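Local structure of hypothetical protein Atu0636 (Agrobacterium tumefaciens, 2OZV) at residues 111-123 with 155-169. The protein is of unknown function but is probably an O-methyltransferase, which would transfer a methyl group from S-adenosylmethionine to an acceptor hydroxyl. Residues are numbered along the deposited sequence; the frame is centred on the assembly and turned at random.
Sequences LPDEHFHHVIMNP and TASAIMVSGGQLSLI
Val119 and Ser167 sit in the middle of a parallel strand pair, where Ser167 N donates to Val119 O at 2.9 Å. Strands 118-121 and 164-169 are central neighbours in the mixed sheet, consistent with the Rossmann-like fold of class I methyltransferases, and helix 148-159 runs back over one face to complete a beta-alpha-beta connection. Near the C-terminal end of that helix, Ile159 O is gripped twice: Phe116 N reaches it in the carbonyl plane at 2.8 Å, while His115 N comes from above that plane. Glu114 N bonds Ala158 O, and Val161 N returns a bond to Phe116 O.

On the His118 face, a water touches His118 ND1 at 2.9 Å, donates a hydrogen bond to Gln165 O and meets Ser167 OG. The far nitrogen of that imidazole, NE2, is held by Asp34, which should fix the ring's rotation.

The opposite face, with Phe116, Val119 and Met121, is apolar. Ile159 CD1 meets Phe116 CD2 at 3.7 Å; His115, a neighbour in the same segment, lays CD2 over one face of the Phe116 ring. Met121, a selenomethionine, curls at chi3 (65°), bringing CE against both Ala156 CB and Leu166 CD1, 3.6 Å from each.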
ATOM      1  N   LEU B 111     -11.606 -12.970 -26.712  1.00 50.44           N
ATOM      2  CA  LEU B 111     -10.501 -12.372 -25.944  1.00 49.70           C
ATOM      3  C   LEU B 111      -9.181 -12.886 -26.524  1.00 49.29           C
ATOM      4  O   LEU B 111      -8.664 -13.903 -26.074  1.00 49.30           O
ATOM      5  CB  LEU B 111     -10.636 -12.745 -24.456  1.00 49.67           C
ATOM      6  CG  LEU B 111     -11.705 -11.970 -23.661  1.00 49.30           C
ATOM      7  CD1 LEU B 111     -12.280 -12.802 -22.528  1.00 47.89           C
ATOM      8  CD2 LEU B 111     -11.135 -10.631 -23.132  1.00 47.93           C
ATOM      9  N   PRO B 112      -8.651 -12.204 -27.550  1.00 48.47           N
ATOM     10  CA  PRO B 112      -7.501 -12.738 -28.299  1.00 48.34           C
ATOM     11  C   PRO B 112      -6.182 -12.678 -27.528  1.00 47.36           C
ATOM     12  O   PRO B 112      -5.992 -11.791 -26.696  1.00 46.16           O
ATOM     13  CB  PRO B 112      -7.443 -11.843 -29.545  1.00 48.29           C
ATOM     14  CG  PRO B 112      -8.106 -10.571 -29.145  1.00 49.22           C
ATOM     15  CD  PRO B 112      -9.110 -10.903 -28.072  1.00 49.35           C
ATOM     16  N   ASP B 113      -5.289 -13.630 -27.801  1.00 46.86           N
ATOM     17  CA  ASP B 113      -3.974 -13.645 -27.177  1.00 46.76           C
ATOM     18  C   ASP B 113      -3.138 -12.447 -27.626  1.00 45.87           C
ATOM     19  O   ASP B 113      -3.104 -12.127 -28.832  1.00 45.06           O
ATOM     20  CB  ASP B 113      -3.207 -14.907 -27.588  1.00 48.31           C
ATOM     21  CG  ASP B 113      -3.773 -16.179 -26.971  1.00 50.91           C
ATOM     22  OD1 ASP B 113      -4.332 -16.150 -25.850  1.00 53.50           O
ATOM     23  OD2 ASP B 113      -3.629 -17.228 -27.624  1.00 55.66           O
ATOM     24  N   GLU B 114      -2.486 -11.791 -26.658  1.00 44.45           N
ATOM     25  CA  GLU B 114      -1.408 -10.836 -26.934  1.00 44.59           C
ATOM     26  C   GLU B 114      -1.784  -9.815 -28.010  1.00 44.59           C
ATOM     27  O   GLU B 114      -1.079  -9.644 -29.014  1.00 44.77           O
ATOM     28  CB  GLU B 114      -0.113 -11.581 -27.298  1.00 45.28           C
ATOM     29  CG  GLU B 114       0.457 -12.310 -26.092  1.00 46.28           C
ATOM     30  CD  GLU B 114       1.703 -13.104 -26.416  1.00 51.60           C
ATOM     31  OE1 GLU B 114       1.599 -14.135 -27.093  1.00 56.57           O
ATOM     32  OE2 GLU B 114       2.785 -12.691 -25.994  1.00 56.48           O
ATOM     33  N   HIS B 115      -2.882  -9.117 -27.754  1.00 44.15           N
ATOM     34  CA  HIS B 115      -3.505  -8.248 -28.735  1.00 44.12           C
ATOM     35  C   HIS B 115      -3.595  -6.791 -28.273  1.00 44.49           C
ATOM     36  O   HIS B 115      -3.518  -5.880 -29.095  1.00 44.39           O
ATOM     37  CB  HIS B 115      -4.902  -8.787 -29.041  1.00 44.43           C
ATOM     38  CG  HIS B 115      -5.692  -7.967 -30.011  1.00 43.94           C
ATOM     39  ND1 HIS B 115      -5.432  -7.960 -31.370  1.00 45.82           N
ATOM     40  CD2 HIS B 115      -6.768  -7.169 -29.825  1.00 44.92           C
ATOM     41  CE1 HIS B 115      -6.317  -7.183 -31.973  1.00 46.63           C
ATOM     42  NE2 HIS B 115      -7.141  -6.693 -31.058  1.00 46.70           N
ATOM     43  N   PHE B 116      -3.773  -6.574 -26.962  1.00 42.64           N
ATOM     44  CA  PHE B 116      -4.090  -5.239 -26.450  1.00 43.82           C
ATOM     45  C   PHE B 116      -2.880  -4.519 -25.890  1.00 44.16           C
ATOM     46  O   PHE B 116      -2.036  -5.134 -25.230  1.00 44.77           O
ATOM     47  CB  PHE B 116      -5.170  -5.346 -25.361  1.00 43.17           C
ATOM     48  CG  PHE B 116      -6.533  -5.760 -25.900  1.00 43.12           C
ATOM     49  CD1 PHE B 116      -7.363  -4.824 -26.562  1.00 41.32           C
ATOM     50  CD2 PHE B 116      -6.979  -7.086 -25.746  1.00 44.40           C
ATOM     51  CE1 PHE B 116      -8.622  -5.193 -27.058  1.00 41.31           C
ATOM     52  CE2 PHE B 116      -8.236  -7.476 -26.240  1.00 42.66           C
ATOM     53  CZ  PHE B 116      -9.061  -6.531 -26.909  1.00 44.31           C
ATOM     54  N   HIS B 117      -2.801  -3.213 -26.151  1.00 43.99           N
ATOM     55  CA  HIS B 117      -1.742  -2.366 -25.589  1.00 44.22           C
ATOM     56  C   HIS B 117      -2.035  -1.975 -24.139  1.00 44.03           C
ATOM     57  O   HIS B 117      -1.117  -1.654 -23.384  1.00 44.56           O
ATOM     58  CB  HIS B 117      -1.603  -1.104 -26.435  1.00 44.41           C
ATOM     59  CG  HIS B 117      -1.253  -1.391 -27.875  1.00 44.41           C
ATOM     60  ND1 HIS B 117      -2.194  -1.335 -28.890  1.00 45.11           N
ATOM     61  CD2 HIS B 117      -0.088  -1.768 -28.454  1.00 46.50           C
ATOM     62  CE1 HIS B 117      -1.606  -1.640 -30.041  1.00 44.41           C
ATOM     63  NE2 HIS B 117      -0.331  -1.911 -29.802  1.00 43.68           N
ATOM     64  N   HIS B 118      -3.327  -1.946 -23.799  1.00 44.65           N
ATOM     65  CA  HIS B 118      -3.787  -1.584 -22.456  1.00 45.25           C
ATOM     66  C   HIS B 118      -4.933  -2.476 -22.099  1.00 44.90           C
ATOM     67  O   HIS B 118      -5.827  -2.742 -22.926  1.00 44.32           O
ATOM     68  CB  HIS B 118      -4.300  -0.127 -22.426  1.00 45.41           C
ATOM     69  CG  HIS B 118      -3.236   0.874 -22.703  1.00 46.53           C
ATOM     70  ND1 HIS B 118      -2.482   1.451 -21.703  1.00 46.52           N
ATOM     71  CD2 HIS B 118      -2.807   1.426 -23.869  1.00 46.88           C
ATOM     72  CE1 HIS B 118      -1.603   2.281 -22.239  1.00 48.97           C
ATOM     73  NE2 HIS B 118      -1.778   2.282 -23.552  1.00 48.55           N
ATOM     74  N   VAL B 119      -4.957  -2.917 -20.847  1.00 44.82           N
ATOM     75  CA  VAL B 119      -6.159  -3.511 -20.284  1.00 44.43           C
ATOM     76  C   VAL B 119      -6.508  -2.734 -19.020  1.00 45.38           C
ATOM     77  O   VAL B 119      -5.643  -2.526 -18.173  1.00 45.08           O
ATOM     78  CB  VAL B 119      -5.979  -5.006 -19.935  1.00 45.30           C
ATOM     79  CG1 VAL B 119      -7.252  -5.578 -19.360  1.00 45.04           C
ATOM     80  CG2 VAL B 119      -5.573  -5.792 -21.230  1.00 43.70           C
ATOM     81  N   ILE B 120      -7.746  -2.278 -18.959  1.00 43.75           N
ATOM     82  CA  ILE B 120      -8.241  -1.549 -17.802  1.00 44.66           C
ATOM     83  C   ILE B 120      -9.350  -2.280 -17.074  1.00 45.29           C
ATOM     84  O   ILE B 120     -10.182  -2.982 -17.684  1.00 44.76           O
ATOM     85  CB  ILE B 120      -8.645  -0.084 -18.177  1.00 45.20           C
ATOM     86  CG1 ILE B 120      -9.988  -0.012 -18.920  1.00 44.39           C
ATOM     87  CG2 ILE B 120      -7.525   0.586 -19.032  1.00 43.53           C
ATOM     88  CD1 ILE B 120     -10.385   1.445 -19.328  1.00 44.94           C
HETATM   89  N   MSE B 121      -9.421  -2.103 -15.748  1.00 44.17           N
HETATM   90  CA  MSE B 121     -10.425  -2.849 -14.998  1.00 45.82           C
HETATM   91  C   MSE B 121     -10.783  -2.160 -13.687  1.00 46.05           C
HETATM   92  O   MSE B 121      -9.941  -1.512 -13.051  1.00 45.43           O
HETATM   93  CB  MSE B 121      -9.929  -4.289 -14.702  1.00 45.08           C
HETATM   94  CG  MSE B 121      -8.656  -4.300 -13.853  1.00 44.47           C
HETATM   95 SE   MSE B 121      -8.090  -6.188 -13.516  1.00 56.46          SE
HETATM   96  CE  MSE B 121      -7.673  -6.786 -15.282  1.00 50.99           C
ATOM     97  N   ASN B 122     -12.038  -2.337 -13.295  1.00 46.33           N
ATOM     98  CA  ASN B 122     -12.547  -1.918 -11.999  1.00 47.89           C
ATOM     99  C   ASN B 122     -13.453  -3.041 -11.491  1.00 49.26           C
ATOM    100  O   ASN B 122     -14.678  -2.931 -11.615  1.00 48.70           O
ATOM    101  CB  ASN B 122     -13.349  -0.627 -12.132  1.00 48.17           C
ATOM    102  CG  ASN B 122     -13.890  -0.140 -10.784  1.00 48.39           C
ATOM    103  OD1 ASN B 122     -13.578  -0.715  -9.742  1.00 50.46           O
ATOM    104  ND2 ASN B 122     -14.658   0.906 -10.814  1.00 51.49           N
ATOM    105  N   PRO B 123     -12.860  -4.151 -11.008  1.00 51.12           N
ATOM    106  CA  PRO B 123     -13.726  -5.292 -10.686  1.00 53.02           C
ATOM    107  C   PRO B 123     -14.662  -4.993  -9.529  1.00 54.80           C
ATOM    108  O   PRO B 123     -14.321  -4.218  -8.638  1.00 55.38           O
ATOM    109  CB  PRO B 123     -12.749  -6.414 -10.322  1.00 54.02           C
ATOM    110  CG  PRO B 123     -11.519  -5.758  -9.981  1.00 52.61           C
ATOM    111  CD  PRO B 123     -11.436  -4.468 -10.789  1.00 51.99           C
ATOM    112  N   THR B 155      -6.349 -13.144 -17.128  1.00 44.34           N
ATOM    113  CA  THR B 155      -6.864 -12.794 -18.467  1.00 44.49           C
ATOM    114  C   THR B 155      -6.156 -11.551 -19.026  1.00 44.85           C
ATOM    115  O   THR B 155      -5.756 -11.541 -20.190  1.00 44.66           O
ATOM    116  CB  THR B 155      -8.389 -12.636 -18.431  1.00 44.57           C
ATOM    117  OG1 THR B 155      -8.969 -13.921 -18.146  1.00 45.05           O
ATOM    118  CG2 THR B 155      -8.934 -12.067 -19.791  1.00 44.51           C
ATOM    119  N   ALA B 156      -5.986 -10.513 -18.201  1.00 44.88           N
ATOM    120  CA  ALA B 156      -5.343  -9.267 -18.665  1.00 45.12           C
ATOM    121  C   ALA B 156      -3.966  -9.577 -19.241  1.00 45.38           C
ATOM    122  O   ALA B 156      -3.602  -9.052 -20.297  1.00 45.38           O
ATOM    123  CB  ALA B 156      -5.232  -8.198 -17.522  1.00 45.40           C
ATOM    124  N   SER B 157      -3.206 -10.413 -18.546  1.00 44.94           N
ATOM    125  CA  SER B 157      -1.895 -10.823 -19.023  1.00 45.71           C
ATOM    126  C   SER B 157      -2.004 -11.580 -20.350  1.00 45.94           C
ATOM    127  O   SER B 157      -1.257 -11.290 -21.281  1.00 47.42           O
ATOM    128  CB  SER B 157      -1.171 -11.664 -17.963  1.00 46.23           C
ATOM    129  OG  SER B 157       0.103 -12.075 -18.440  1.00 48.14           O
ATOM    130  N   ALA B 158      -2.938 -12.528 -20.456  1.00 45.14           N
ATOM    131  CA  ALA B 158      -3.038 -13.351 -21.676  1.00 44.44           C
ATOM    132  C   ALA B 158      -3.342 -12.530 -22.937  1.00 44.49           C
ATOM    133  O   ALA B 158      -2.849 -12.846 -24.027  1.00 44.04           O
ATOM    134  CB  ALA B 158      -4.076 -14.418 -21.502  1.00 44.58           C
ATOM    135  N   ILE B 159      -4.156 -11.486 -22.776  1.00 44.24           N
ATOM    136  CA  ILE B 159      -4.655 -10.714 -23.923  1.00 44.37           C
ATOM    137  C   ILE B 159      -3.804  -9.493 -24.241  1.00 45.78           C
ATOM    138  O   ILE B 159      -4.106  -8.734 -25.194  1.00 46.18           O
ATOM    139  CB  ILE B 159      -6.146 -10.293 -23.743  1.00 44.00           C
ATOM    140  CG1 ILE B 159      -6.287  -9.204 -22.653  1.00 44.10           C
ATOM    141  CG2 ILE B 159      -7.030 -11.531 -23.420  1.00 43.75           C
ATOM    142  CD1 ILE B 159      -7.751  -8.719 -22.461  1.00 43.89           C
HETATM  143  N   MSE B 160      -2.771  -9.286 -23.420  0.60 45.09           N
HETATM  144  CA  MSE B 160      -1.872  -8.138 -23.542  0.60 44.90           C
HETATM  145  C   MSE B 160      -0.659  -8.430 -24.418  0.60 45.27           C
HETATM  146  O   MSE B 160      -0.021  -9.467 -24.274  0.60 45.45           O
HETATM  147  CB  MSE B 160      -1.347  -7.726 -22.168  0.60 45.37           C
HETATM  148  CG  MSE B 160      -0.682  -6.355 -22.175  0.60 44.30           C
HETATM  149 SE   MSE B 160      -2.030  -4.970 -21.945  0.60 48.84          SE
HETATM  150  CE  MSE B 160      -2.425  -5.388 -20.086  0.60 42.69           C
ATOM    151  N   VAL B 161      -0.289  -7.480 -25.271  1.00 46.11           N
ATOM    152  CA  VAL B 161       0.983  -7.551 -25.974  1.00 46.45           C
ATOM    153  C   VAL B 161       2.122  -7.462 -24.940  1.00 46.76           C
ATOM    154  O   VAL B 161       1.942  -6.935 -23.832  1.00 45.44           O
ATOM    155  CB  VAL B 161       1.151  -6.435 -27.052  1.00 46.96           C
ATOM    156  CG1 VAL B 161      -0.021  -6.435 -28.042  1.00 46.00           C
ATOM    157  CG2 VAL B 161       1.300  -5.062 -26.393  1.00 45.10           C
ATOM    158  N   SER B 162       3.279  -7.983 -25.308  0.50 46.21           N
ATOM    159  CA  SER B 162       4.468  -7.885 -24.471  0.50 46.02           C
ATOM    160  C   SER B 162       4.712  -6.418 -24.084  0.50 45.81           C
ATOM    161  O   SER B 162       4.627  -5.530 -24.938  0.50 45.41           O
ATOM    162  CB  SER B 162       5.663  -8.452 -25.235  0.50 46.50           C
ATOM    163  OG  SER B 162       6.808  -8.512 -24.422  0.50 45.61           O
ATOM    164  N   GLY B 163       4.972  -6.169 -22.803  1.00 45.62           N
ATOM    165  CA  GLY B 163       5.231  -4.809 -22.321  1.00 45.89           C
ATOM    166  C   GLY B 163       3.997  -3.911 -22.199  1.00 45.48           C
ATOM    167  O   GLY B 163       4.135  -2.727 -21.911  1.00 46.15           O
ATOM    168  N   GLY B 164       2.793  -4.445 -22.438  1.00 43.94           N
ATOM    169  CA  GLY B 164       1.563  -3.626 -22.404  1.00 43.85           C
ATOM    170  C   GLY B 164       1.221  -3.277 -20.952  1.00 44.76           C
ATOM    171  O   GLY B 164       1.804  -3.864 -20.020  1.00 46.11           O
ATOM    172  N   GLN B 165       0.289  -2.354 -20.766  1.00 45.13           N
ATOM    173  CA  GLN B 165       0.029  -1.800 -19.451  1.00 45.65           C
ATOM    174  C   GLN B 165      -1.305  -2.249 -18.888  1.00 45.56           C
ATOM    175  O   GLN B 165      -2.365  -2.095 -19.539  1.00 45.61           O
ATOM    176  CB  GLN B 165       0.054  -0.278 -19.508  1.00 45.85           C
ATOM    177  CG  GLN B 165      -0.238   0.387 -18.152  1.00 45.87           C
ATOM    178  CD  GLN B 165      -0.226   1.897 -18.257  1.00 46.63           C
ATOM    179  OE1 GLN B 165       0.641   2.484 -18.940  1.00 47.36           O
ATOM    180  NE2 GLN B 165      -1.195   2.537 -17.612  1.00 47.01           N
ATOM    181  N   LEU B 166      -1.259  -2.791 -17.669  1.00 44.75           N
ATOM    182  CA  LEU B 166      -2.442  -3.047 -16.869  1.00 45.22           C
ATOM    183  C   LEU B 166      -2.770  -1.770 -16.063  1.00 45.59           C
ATOM    184  O   LEU B 166      -1.865  -1.167 -15.446  1.00 45.13           O
ATOM    185  CB  LEU B 166      -2.164  -4.195 -15.890  1.00 45.10           C
ATOM    186  CG  LEU B 166      -3.246  -4.417 -14.819  1.00 44.52           C
ATOM    187  CD1 LEU B 166      -4.561  -4.932 -15.424  1.00 47.23           C
ATOM    188  CD2 LEU B 166      -2.689  -5.416 -13.780  1.00 47.25           C
ATOM    189  N   SER B 167      -4.030  -1.342 -16.094  1.00 44.56           N
ATOM    190  CA  SER B 167      -4.497  -0.244 -15.239  1.00 45.65           C
ATOM    191  C   SER B 167      -5.723  -0.681 -14.463  1.00 46.12           C
ATOM    192  O   SER B 167      -6.640  -1.311 -15.016  1.00 46.22           O
ATOM    193  CB  SER B 167      -4.881   1.015 -16.042  1.00 45.65           C
ATOM    194  OG  SER B 167      -3.764   1.470 -16.799  1.00 46.54           O
ATOM    195  N   LEU B 168      -5.762  -0.335 -13.174  1.00 46.03           N
ATOM    196  CA  LEU B 168      -6.924  -0.682 -12.390  1.00 46.25           C
ATOM    197  C   LEU B 168      -7.215   0.308 -11.279  1.00 45.88           C
ATOM    198  O   LEU B 168      -6.343   1.079 -10.845  1.00 45.35           O
ATOM    199  CB  LEU B 168      -6.780  -2.096 -11.832  1.00 47.87           C
ATOM    200  CG  LEU B 168      -5.785  -2.392 -10.743  1.00 48.54           C
ATOM    201  CD1 LEU B 168      -6.336  -2.014  -9.335  1.00 45.90           C
ATOM    202  CD2 LEU B 168      -5.402  -3.901 -10.768  1.00 49.76           C
ATOM    203  N   ILE B 169      -8.469   0.296 -10.842  1.00 45.51           N
ATOM    204  CA  ILE B 169      -8.860   1.038  -9.643  1.00 44.62           C
ATOM    205  C   ILE B 169      -9.560   0.060  -8.712  1.00 45.42           C
ATOM    206  O   ILE B 169     -10.317  -0.834  -9.153  1.00 45.20           O
ATOM    207  CB  ILE B 169      -9.717   2.297  -9.970  1.00 44.46           C
ATOM    208  CG1 ILE B 169      -9.929   3.149  -8.703  1.00 45.99           C
ATOM    209  CG2 ILE B 169     -11.024   1.896 -10.683  1.00 44.42           C
ATOM    210  CD1 ILE B 169     -10.589   4.491  -8.950  1.00 46.50           C
TER
HETATM  211  O   HOH W   1      -3.633   0.394 -19.255  1.00 22.91           O
HETATM  212  O   HOH W   2     -12.094  -2.910  -8.051  1.00 34.39           O